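Side-chain contacts in sulfotransferase (Alicyclobacillus acidocaldarius subsp. acidocaldarius, PDB 3RNL), which probably transfers a sulfo group to an acceptor and binds magnesium ions: residues N10-G15 / H43-P48; I47-E52 / A100-D105; F92-P97 / K172-V177. All coordinates share one frame; numbering follows the deposited sequence.

Contact 1 (N10-G15 / H43-P48); sequences NFFIVG and HFFSIP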
loop_
_atom_site.group_PDB
_atom_site.type_symbol
_atom_site.label_atom_id
_atom_site.label_comp_id
_atom_site.label_asym_id
_atom_site.label_seq_id
_atom_site.Cartn_x
_atom_site.Cartn_y
_atom_site.Cartn_z
ATOM N N ASN A 10 1.932 -8.392 -14.475
ATOM C CA ASN A 10 3.355 -8.075 -14.399
ATOM C C ASN A 10 3.808 -6.935 -13.481
ATOM O O ASN A 10 4.983 -6.559 -13.512
ATOM C CB ASN A 10 3.977 -8.015 -15.780
ATOM C CG ASN A 10 3.314 -6.987 -16.648
ATOM O OD1 ASN A 10 2.698 -6.059 -16.150
ATOM N ND2 ASN A 10 3.429 -7.156 -17.961
ATOM N N PHE A 11 2.872 -6.308 -12.778
ATOM C CA PHE A 11 3.248 -5.339 -11.750
ATOM C C PHE A 11 2.232 -5.357 -10.623
ATOM O O PHE A 11 1.100 -5.838 -10.800
ATOM C CB PHE A 11 3.473 -3.921 -12.333
ATOM C CG PHE A 11 2.207 -3.151 -12.659
ATOM C CD1 PHE A 11 1.673 -2.244 -11.749
ATOM C CD2 PHE A 11 1.607 -3.278 -13.913
ATOM C CE1 PHE A 11 0.512 -1.504 -12.057
ATOM C CE2 PHE A 11 0.459 -2.547 -14.237
ATOM C CZ PHE A 11 -0.090 -1.653 -13.304
ATOM N N PHE A 12 2.648 -4.888 -9.450
ATOM C CA PHE A 12 1.751 -4.866 -8.303
ATOM C C PHE A 12 1.900 -3.550 -7.599
ATOM O O PHE A 12 3.006 -3.036 -7.471
ATOM C CB PHE A 12 2.111 -5.996 -7.325
ATOM C CG PHE A 12 2.001 -7.365 -7.940
ATOM C CD1 PHE A 12 0.787 -8.028 -7.961
ATOM C CD2 PHE A 12 3.105 -7.986 -8.488
ATOM C CE1 PHE A 12 0.677 -9.277 -8.537
ATOM C CE2 PHE A 12 3.003 -9.253 -9.056
ATOM C CZ PHE A 12 1.786 -9.894 -9.082
ATOM N N ILE A 13 0.776 -3.007 -7.144
ATOM C CA ILE A 13 0.788 -1.822 -6.289
ATOM C C ILE A 13 0.575 -2.371 -4.889
ATOM O O ILE A 13 -0.473 -2.945 -4.589
ATOM C CB ILE A 13 -0.342 -0.859 -6.679
ATOM C CG1 ILE A 13 -0.085 -0.322 -8.096
ATOM C CG2 ILE A 13 -0.431 0.296 -5.675
ATOM C CD1 ILE A 13 -1.282 0.457 -8.697
ATOM N N VAL A 14 1.617 -2.297 -4.066
ATOM C CA VAL A 14 1.601 -3.075 -2.823
ATOM C C VAL A 14 1.240 -2.342 -1.538
ATOM O O VAL A 14 1.194 -2.953 -0.467
ATOM C CB VAL A 14 2.932 -3.829 -2.634
ATOM C CG1 VAL A 14 3.183 -4.736 -3.844
ATOM C CG2 VAL A 14 4.088 -2.835 -2.454
ATOM N N GLY A 15 1.051 -1.031 -1.608
ATOM C CA GLY A 15 0.785 -0.284 -0.381
ATOM C C GLY A 15 1.502 1.044 -0.504
ATOM O O GLY A 15 2.028 1.355 -1.583
ATOM N N HIS A 43 -5.479 -9.471 -2.003
ATOM C CA HIS A 43 -4.458 -9.952 -1.059
ATOM C C HIS A 43 -4.038 -11.407 -1.262
ATOM O O HIS A 43 -3.575 -12.064 -0.327
ATOM C CB HIS A 43 -4.873 -9.704 0.405
ATOM C CG HIS A 43 -4.749 -8.268 0.806
ATOM N ND1 HIS A 43 -5.802 -7.380 0.716
ATOM C CD2 HIS A 43 -3.680 -7.542 1.217
ATOM C CE1 HIS A 43 -5.394 -6.176 1.088
ATOM N NE2 HIS A 43 -4.114 -6.250 1.408
ATOM N N PHE A 44 -4.156 -11.893 -2.493
ATOM C CA PHE A 44 -3.821 -13.289 -2.782
ATOM C C PHE A 44 -2.422 -13.692 -2.285
ATOM O O PHE A 44 -2.238 -14.766 -1.680
ATOM C CB PHE A 44 -3.967 -13.555 -4.286
ATOM C CG PHE A 44 -3.543 -14.934 -4.704
ATOM C CD1 PHE A 44 -4.341 -16.035 -4.414
ATOM C CD2 PHE A 44 -2.356 -15.128 -5.384
ATOM C CE1 PHE A 44 -3.956 -17.313 -4.790
ATOM C CE2 PHE A 44 -1.966 -16.396 -5.773
ATOM C CZ PHE A 44 -2.774 -17.493 -5.476
ATOM N N PHE A 45 -1.429 -12.848 -2.543
ATOM C CA PHE A 45 -0.046 -13.197 -2.183
ATOM C C PHE A 45 0.265 -13.045 -0.694
ATOM O O PHE A 45 1.355 -13.403 -0.248
ATOM C CB PHE A 45 0.945 -12.410 -3.054
ATOM C CG PHE A 45 0.923 -12.846 -4.493
ATOM C CD1 PHE A 45 1.472 -14.068 -4.853
ATOM C CD2 PHE A 45 0.311 -12.071 -5.466
ATOM C CE1 PHE A 45 1.450 -14.500 -6.181
ATOM C CE2 PHE A 45 0.266 -12.503 -6.786
ATOM C CZ PHE A 45 0.837 -13.722 -7.138
ATOM N N SER A 46 -0.662 -12.442 0.056
ATOM C CA SER A 46 -0.529 -12.326 1.512
ATOM C C SER A 46 -1.246 -13.374 2.364
ATOM O O SER A 46 -0.999 -13.471 3.562
ATOM C CB SER A 46 -0.985 -10.924 1.946
ATOM O OG SER A 46 -0.071 -9.967 1.431
ATOM N N ILE A 47 -2.118 -14.167 1.753
ATOM C CA ILE A 47 -3.027 -15.019 2.544
ATOM C C ILE A 47 -2.304 -15.899 3.574
ATOM O O ILE A 47 -2.746 -16.018 4.718
ATOM C CB ILE A 47 -3.927 -15.904 1.649
ATOM C CG1 ILE A 47 -4.721 -15.056 0.649
ATOM C CG2 ILE A 47 -4.862 -16.778 2.500
ATOM C CD1 ILE A 47 -5.599 -14.000 1.264
ATOM N N PRO A 48 -1.190 -16.535 3.185
ATOM C CA PRO A 48 -0.552 -17.400 4.186
ATOM C C PRO A 48 -0.034 -16.686 5.438
ATOM O O PRO A 48 0.237 -17.358 6.439
ATOM C CB PRO A 48 0.602 -18.053 3.408
ATOM C CG PRO A 48 0.134 -17.997 1.961
ATOM C CD PRO A 48 -0.553 -16.666 1.861
#

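Contact 2 (I47-E52 / A100-D105); sequences IPDFPE and AQRMYD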
loop_
_atom_site.group_PDB
_atom_site.type_symbol
_atom_site.label_atom_id
_atom_site.label_comp_id
_atom_site.label_asym_id
_atom_site.label_seq_id
_atom_site.Cartn_x
_atom_site.Cartn_y
_atom_site.Cartn_z
ATOM N N ILE A 47 -2.118 -14.167 1.753
ATOM C CA ILE A 47 -3.027 -15.019 2.544
ATOM C C ILE A 47 -2.304 -15.899 3.574
ATOM O O ILE A 47 -2.746 -16.018 4.718
ATOM C CB ILE A 47 -3.927 -15.904 1.649
ATOM C CG1 ILE A 47 -4.721 -15.056 0.649
ATOM C CG2 ILE A 47 -4.862 -16.778 2.500
ATOM C CD1 ILE A 47 -5.599 -14.000 1.264
ATOM N N PRO A 48 -1.190 -16.535 3.185
ATOM C CA PRO A 48 -0.552 -17.400 4.186
ATOM C C PRO A 48 -0.034 -16.686 5.438
ATOM O O PRO A 48 0.237 -17.358 6.439
ATOM C CB PRO A 48 0.602 -18.053 3.408
ATOM C CG PRO A 48 0.134 -17.997 1.961
ATOM C CD PRO A 48 -0.553 -16.666 1.861
ATOM N N ASP A 49 0.113 -15.363 5.389
ATOM C CA ASP A 49 0.550 -14.599 6.560
ATOM C C ASP A 49 -0.628 -14.149 7.433
ATOM O O ASP A 49 -0.418 -13.594 8.515
ATOM C CB ASP A 49 1.316 -13.343 6.112
ATOM C CG ASP A 49 2.668 -13.664 5.495
ATOM O OD1 ASP A 49 3.317 -14.645 5.932
ATOM O OD2 ASP A 49 3.074 -12.939 4.564
ATOM N N PHE A 50 -1.854 -14.346 6.950
ATOM C CA PHE A 50 -3.041 -13.891 7.669
ATOM C C PHE A 50 -3.229 -14.734 8.922
ATOM O O PHE A 50 -2.864 -15.902 8.940
ATOM C CB PHE A 50 -4.317 -14.094 6.841
ATOM C CG PHE A 50 -4.586 -13.032 5.803
ATOM C CD1 PHE A 50 -3.633 -12.090 5.454
ATOM C CD2 PHE A 50 -5.832 -12.990 5.188
ATOM C CE1 PHE A 50 -3.926 -11.119 4.480
ATOM C CE2 PHE A 50 -6.132 -12.041 4.224
ATOM C CZ PHE A 50 -5.185 -11.099 3.874
ATOM N N PRO A 51 -3.846 -14.154 9.961
ATOM C CA PRO A 51 -4.317 -14.994 11.069
ATOM C C PRO A 51 -5.483 -15.855 10.598
ATOM O O PRO A 51 -5.958 -15.667 9.477
ATOM C CB PRO A 51 -4.823 -13.970 12.088
ATOM C CG PRO A 51 -5.252 -12.799 11.253
ATOM C CD PRO A 51 -4.229 -12.739 10.120
ATOM N N GLU A 52 -5.984 -16.749 11.445
ATOM C CA GLU A 52 -7.080 -17.612 11.025
ATOM C C GLU A 52 -8.293 -16.795 10.616
ATOM O O GLU A 52 -8.975 -17.118 9.645
ATOM C CB GLU A 52 -7.472 -18.602 12.121
ATOM C CG GLU A 52 -8.548 -19.576 11.668
ATOM C CD GLU A 52 -8.966 -20.544 12.756
ATOM O OE1 GLU A 52 -8.692 -20.263 13.945
ATOM O OE2 GLU A 52 -9.568 -21.588 12.420
ATOM N N ALA A 100 6.388 -10.602 -0.665
ATOM C CA ALA A 100 7.323 -10.346 -1.756
ATOM C C ALA A 100 7.856 -11.659 -2.318
ATOM O O ALA A 100 7.906 -11.834 -3.529
ATOM C CB ALA A 100 8.492 -9.467 -1.281
ATOM N N GLN A 101 8.264 -12.567 -1.439
ATOM C CA GLN A 101 8.855 -13.829 -1.898
ATOM C C GLN A 101 7.837 -14.714 -2.640
ATOM O O GLN A 101 8.174 -15.376 -3.633
ATOM C CB GLN A 101 9.532 -14.590 -0.740
ATOM C CG GLN A 101 10.289 -15.857 -1.221
ATOM C CD GLN A 101 11.502 -15.515 -2.081
ATOM O OE1 GLN A 101 12.404 -14.811 -1.641
ATOM N NE2 GLN A 101 11.521 -16.011 -3.319
ATOM N N ARG A 102 6.582 -14.729 -2.185
ATOM C CA ARG A 102 5.551 -15.495 -2.909
ATOM C C ARG A 102 5.293 -14.923 -4.294
ATOM O O ARG A 102 5.095 -15.670 -5.268
ATOM C CB ARG A 102 4.217 -15.519 -2.147
ATOM C CG ARG A 102 4.304 -16.211 -0.819
ATOM C CD ARG A 102 2.948 -16.262 -0.058
ATOM N NE ARG A 102 3.296 -16.585 1.311
ATOM C CZ ARG A 102 3.270 -15.721 2.321
ATOM N NH1 ARG A 102 2.789 -14.481 2.155
ATOM N NH2 ARG A 102 3.674 -16.125 3.515
HETATM N N MSE A 103 5.251 -13.597 -4.393
HETATM C CA MSE A 103 5.091 -12.949 -5.699
HETATM C C MSE A 103 6.248 -13.295 -6.607
HETATM O O MSE A 103 6.064 -13.598 -7.784
HETATM C CB MSE A 103 5.049 -11.429 -5.559
HETATM C CG MSE A 103 3.787 -10.881 -4.949
HETATM SE SE MSE A 103 4.071 -8.969 -4.600
HETATM C CE MSE A 103 2.214 -8.448 -4.405
ATOM N N TYR A 104 7.456 -13.211 -6.063
ATOM C CA TYR A 104 8.645 -13.484 -6.860
ATOM C C TYR A 104 8.674 -14.924 -7.359
ATOM O O TYR A 104 9.112 -15.233 -8.495
ATOM C CB TYR A 104 9.897 -13.189 -6.016
ATOM C CG TYR A 104 11.180 -13.375 -6.793
ATOM C CD1 TYR A 104 11.745 -12.318 -7.500
ATOM C CD2 TYR A 104 11.819 -14.619 -6.827
ATOM C CE1 TYR A 104 12.910 -12.490 -8.221
ATOM C CE2 TYR A 104 12.976 -14.794 -7.539
ATOM C CZ TYR A 104 13.515 -13.727 -8.239
ATOM O OH TYR A 104 14.686 -13.888 -8.938
ATOM N N ASP A 105 8.231 -15.829 -6.503
ATOM C CA ASP A 105 8.224 -17.224 -6.890
ATOM C C ASP A 105 7.268 -17.459 -8.059
ATOM O O ASP A 105 7.488 -18.357 -8.873
ATOM C CB ASP A 105 7.872 -18.118 -5.697
ATOM C CG ASP A 105 9.046 -18.293 -4.733
ATOM O OD1 ASP A 105 10.198 -17.995 -5.115
ATOM O OD2 ASP A 105 8.824 -18.741 -3.585
#

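Contact 3 (F92-P97 / K172-V177); sequences FYLFYP and KRYLDV. With MG (magnesium ion), chain C.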
loop_
_atom_site.group_PDB
_atom_site.type_symbol
_atom_site.label_atom_id
_atom_site.label_comp_id
_atom_site.label_asym_id
_atom_site.label_seq_id
_atom_site.Cartn_x
_atom_site.Cartn_y
_atom_site.Cartn_z
ATOM N N PHE A 92 -2.052 -4.117 1.813
ATOM C CA PHE A 92 -1.241 -4.756 2.837
ATOM C C PHE A 92 -0.192 -5.737 2.286
ATOM O O PHE A 92 0.474 -6.438 3.038
ATOM C CB PHE A 92 -2.107 -5.357 3.955
ATOM C CG PHE A 92 -2.939 -4.323 4.667
ATOM C CD1 PHE A 92 -2.329 -3.350 5.450
ATOM C CD2 PHE A 92 -4.318 -4.301 4.535
ATOM C CE1 PHE A 92 -3.101 -2.376 6.113
ATOM C CE2 PHE A 92 -5.083 -3.334 5.188
ATOM C CZ PHE A 92 -4.466 -2.371 5.974
ATOM N N TYR A 93 -0.077 -5.805 0.965
ATOM C CA TYR A 93 1.031 -6.559 0.372
ATOM C C TYR A 93 2.381 -6.098 0.943
ATOM O O TYR A 93 3.282 -6.903 1.158
ATOM C CB TYR A 93 1.018 -6.364 -1.141
ATOM C CG TYR A 93 0.103 -7.280 -1.928
ATOM C CD1 TYR A 93 -0.393 -8.458 -1.384
ATOM C CD2 TYR A 93 -0.216 -6.984 -3.250
ATOM C CE1 TYR A 93 -1.203 -9.314 -2.128
ATOM C CE2 TYR A 93 -1.026 -7.829 -4.002
ATOM C CZ TYR A 93 -1.502 -8.993 -3.436
ATOM O OH TYR A 93 -2.293 -9.825 -4.178
ATOM N N LEU A 94 2.521 -4.803 1.194
ATOM C CA LEU A 94 3.790 -4.268 1.708
ATOM C C LEU A 94 4.027 -4.752 3.143
ATOM O O LEU A 94 5.151 -5.071 3.559
ATOM C CB LEU A 94 3.730 -2.734 1.663
ATOM C CG LEU A 94 5.001 -2.043 2.186
ATOM C CD1 LEU A 94 6.245 -2.413 1.338
ATOM C CD2 LEU A 94 4.812 -0.518 2.230
ATOM N N PHE A 95 2.937 -4.847 3.894
ATOM C CA PHE A 95 3.008 -5.127 5.324
ATOM C C PHE A 95 3.278 -6.597 5.658
ATOM O O PHE A 95 4.070 -6.893 6.557
ATOM C CB PHE A 95 1.698 -4.682 5.990
ATOM C CG PHE A 95 1.603 -5.047 7.457
ATOM C CD1 PHE A 95 2.328 -4.343 8.407
ATOM C CD2 PHE A 95 0.788 -6.092 7.880
ATOM C CE1 PHE A 95 2.238 -4.668 9.763
ATOM C CE2 PHE A 95 0.703 -6.431 9.230
ATOM C CZ PHE A 95 1.430 -5.720 10.167
ATOM N N TYR A 96 2.631 -7.518 4.955
ATOM C CA TYR A 96 2.766 -8.940 5.303
ATOM C C TYR A 96 4.098 -9.472 4.773
ATOM O O TYR A 96 4.391 -9.356 3.582
ATOM C CB TYR A 96 1.575 -9.740 4.763
ATOM C CG TYR A 96 0.345 -9.537 5.626
ATOM C CD1 TYR A 96 0.315 -10.011 6.938
ATOM C CD2 TYR A 96 -0.757 -8.844 5.153
ATOM C CE1 TYR A 96 -0.801 -9.812 7.747
ATOM C CE2 TYR A 96 -1.884 -8.650 5.951
ATOM C CZ TYR A 96 -1.894 -9.136 7.243
ATOM O OH TYR A 96 -3.002 -8.940 8.054
ATOM N N PRO A 97 4.927 -10.014 5.674
ATOM C CA PRO A 97 6.366 -10.174 5.407
ATOM C C PRO A 97 6.738 -11.258 4.404
ATOM O O PRO A 97 7.857 -11.219 3.906
ATOM C CB PRO A 97 6.949 -10.477 6.794
ATOM C CG PRO A 97 5.828 -11.158 7.500
ATOM C CD PRO A 97 4.571 -10.447 7.035
ATOM N N LYS A 172 12.531 -2.829 2.669
ATOM C CA LYS A 172 13.764 -3.607 2.488
ATOM C C LYS A 172 13.457 -5.002 1.949
ATOM O O LYS A 172 14.168 -5.519 1.093
ATOM C CB LYS A 172 14.549 -3.732 3.795
ATOM C CG LYS A 172 15.840 -4.558 3.620
ATOM C CD LYS A 172 16.639 -4.636 4.907
ATOM C CE LYS A 172 18.006 -5.316 4.688
ATOM N NZ LYS A 172 17.901 -6.810 4.534
ATOM N N ARG A 173 12.405 -5.627 2.462
ATOM C CA ARG A 173 12.068 -6.981 1.999
ATOM C C ARG A 173 11.797 -6.991 0.488
ATOM O O ARG A 173 12.248 -7.889 -0.220
ATOM C CB ARG A 173 10.869 -7.542 2.789
ATOM C CG ARG A 173 10.459 -8.980 2.429
ATOM C CD ARG A 173 11.557 -10.027 2.685
ATOM N NE ARG A 173 12.223 -9.919 3.992
ATOM C CZ ARG A 173 11.762 -10.441 5.124
ATOM N NH1 ARG A 173 12.465 -10.307 6.256
ATOM N NH2 ARG A 173 10.594 -11.090 5.133
ATOM N N TYR A 174 11.069 -5.993 -0.018
ATOM C CA TYR A 174 10.833 -5.911 -1.468
ATOM C C TYR A 174 12.102 -5.613 -2.250
ATOM O O TYR A 174 12.324 -6.194 -3.325
ATOM C CB TYR A 174 9.742 -4.893 -1.817
ATOM C CG TYR A 174 8.366 -5.506 -1.680
ATOM C CD1 TYR A 174 7.746 -6.116 -2.775
ATOM C CD2 TYR A 174 7.715 -5.535 -0.447
ATOM C CE1 TYR A 174 6.482 -6.704 -2.652
ATOM C CE2 TYR A 174 6.444 -6.120 -0.316
ATOM C CZ TYR A 174 5.845 -6.710 -1.416
ATOM O OH TYR A 174 4.599 -7.303 -1.282
ATOM N N LEU A 175 12.928 -4.701 -1.745
ATOM C CA LEU A 175 14.193 -4.413 -2.437
ATOM C C LEU A 175 15.097 -5.635 -2.451
ATOM O O LEU A 175 15.788 -5.902 -3.456
ATOM C CB LEU A 175 14.922 -3.240 -1.789
ATOM C CG LEU A 175 14.184 -1.900 -1.937
ATOM C CD1 LEU A 175 14.809 -0.842 -1.046
ATOM C CD2 LEU A 175 14.231 -1.464 -3.383
ATOM N N ASP A 176 15.123 -6.373 -1.344
ATOM C CA ASP A 176 15.942 -7.584 -1.303
ATOM C C ASP A 176 15.432 -8.612 -2.311
ATOM O O ASP A 176 16.196 -9.219 -3.051
ATOM C CB ASP A 176 15.920 -8.233 0.085
ATOM C CG ASP A 176 16.696 -7.443 1.121
ATOM O OD1 ASP A 176 17.496 -6.550 0.737
ATOM O OD2 ASP A 176 16.525 -7.737 2.326
ATOM N N VAL A 177 14.135 -8.844 -2.327
ATOM C CA VAL A 177 13.603 -9.917 -3.182
ATOM C C VAL A 177 13.646 -9.558 -4.678
ATOM O O VAL A 177 14.083 -10.370 -5.521
ATOM C CB VAL A 177 12.153 -10.272 -2.756
ATOM C CG1 VAL A 177 11.490 -11.206 -3.775
ATOM C CG2 VAL A 177 12.154 -10.905 -1.357
HETATM MG MG MG C . 18.454 -9.718 -3.333
HETATM O O HOH W 1 19.484 -8.409 -2.175
HETATM O O HOH W 2 17.337 -11.523 -3.959
HETATM O O HOH W 3 18.187 -10.975 -1.122
HETATM O O HOH W 4 18.191 -8.777 -5.573
#

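Contact 1 (N10-G15 / H43-P48)
Phe12 and Phe45 take nearly the same first torsion. Each holds CG beside its own backbone N and anti to its carbonyl carbon, with chi1 -60° in Phe12 and -69° in Phe45. Both rings point from their backbones toward the other segment, and they meet at their outer atoms. Phe45 CE2 reaches Phe12 CE1 at 3.7 Å and lies almost as close to Phe12 CZ, at 3.8 Å. The rings meet obliquely, with planes at 80° and centroids 5.5 Å apart. Phe44 lies against one face of the Phe45 ring, its CD2 over the ring centre, and Tyr73 meets Phe45 edge to face. Met103 of helix 99-106, a selenomethionine modelled in two conformers, packs its inner CG on Phe45. The strand is a central one in the parallel sheet of this alpha/beta fold. In sulfotransferases the first strand leads into the loop that binds the 5'-phosphosulfate of the donor. Strand 11-13, from which the chain runs on to Gly15, is consistent with that place in the fold. No hydrogen bond or charge joins the two segments. Their contact is a small buried one, and it rests on dispersion between one ring and another, with the surrounding aromatic side chains adding to the apolar packing.

Contact 2 (I47-E52 / A100-D105)
The guanidinium of Arg102 has the ring of Pro48 over one face and the carboxylate of Asp49 at its edge. Pro48 CB lies over the guanidinium but off its centre, and Pro48 CG comes to 3.5 Å from Arg102 NE. At the edge, Asp49 is gripped end-on by two nitrogens. Arg102 NH2 gives a hydrogen bond of 2.9 Å to Asp49 OD1, and Arg102 NH1 gives one of 2.9 Å to Asp49 OD2. Both are nearly straight. The oxygens lie close to the guanidinium plane, but the two planes are 63° apart, so each oxygen is met from above the carboxylate. The Arg102 chain runs extended from CG to NE, which carries the group across to the loop. This bidentate salt bridge ties the loop between strand 34-35 and helix 60-64 to helix 99-106, at the surface of the alpha/beta fold. Arg102 NH1 also bonds to the carbonyl of Phe45, so it serves two acceptors of the same loop, Asp49 OD2 and Phe45 O. Asp49 OD2 in turn accepts the backbone N-H of Gly98, just before helix 99-106. The guanidinium, with this N-H and the nearby helix start, would probably favour the charged carboxylate.

Contact 3 (F92-P97 / K172-V177)
Tyr174 and Arg173, neighbours on helix 167-178, meet the loop 92-97 in very different ways. The tight part belongs to Tyr174, which is buried. Its hydroxyl gives a hydrogen bond to the backbone carbonyl of Tyr93, with OH 2.8 Å from Tyr93 O. The donor stands well above the carbonyl plane, 72° out of it, while the carbonyl oxygen lies at the edge of the tyrosine ring. Beside this bond Tyr174 CE2 packs on Leu94 CA at 3.8 Å. Leu94 holds CG anti to its backbone N (chi1 180°), and its CD1 branch then meets Tyr174 CD2 at 3.9 Å. Leu94 also touches strand 111-116, and Tyr174 touches Ile112 of that strand. The helix and the loop therefore close over the same part of the parallel sheet. The Tyr93 ring leads away, and its hydroxyl is bonded to Glu88.

The outer side is looser. Arg173, exposed, bends at chi2 and chi3 and folds back to Pro97, where NH2 lies 3.0 Å from Pro97 O. The N-H...O angle of 131° makes this a weak bond. Arg173 also touches a crystal neighbour, so its bend may owe something to the lattice. Further round the helix, clear of the loop, Lys172 NZ bridges to Asp176 OD2 at 2.8 Å, on the syn lone pair of that oxygen. A magnesium ion is bound there by Asp176 O at 2.3 Å and by four waters, two of them rather far off for magnesium. The buried side thus combines a short phenol bond, off the lone-pair direction, with Leu94 packing, and it satisfies the Tyr174 hydroxyl. The rim has a weak link from Arg173.

In the fold
From the N terminus, strand 11-13 comes first, and contact 1 closes a loop from it to 43-48, after strand 34-35. Contact 2 opens where contact 1 ends, sharing Ile47 and Pro48, and closes on helix 99-106. Contact 3 opens at 92-97, before contact 2 has closed, and ends on helix 167-178, so contacts 2 and 3 cross. Contacts 1 and 3 follow in series. Probable hydrogen bonds from Leu94 N to Val14 O and between Phe92 N and His43 NE2 join contacts 1 and 3. The three contacts tie strand 11-13, the loops 43-52 and 92-97, and helices 99-106 and 167-178 to one another.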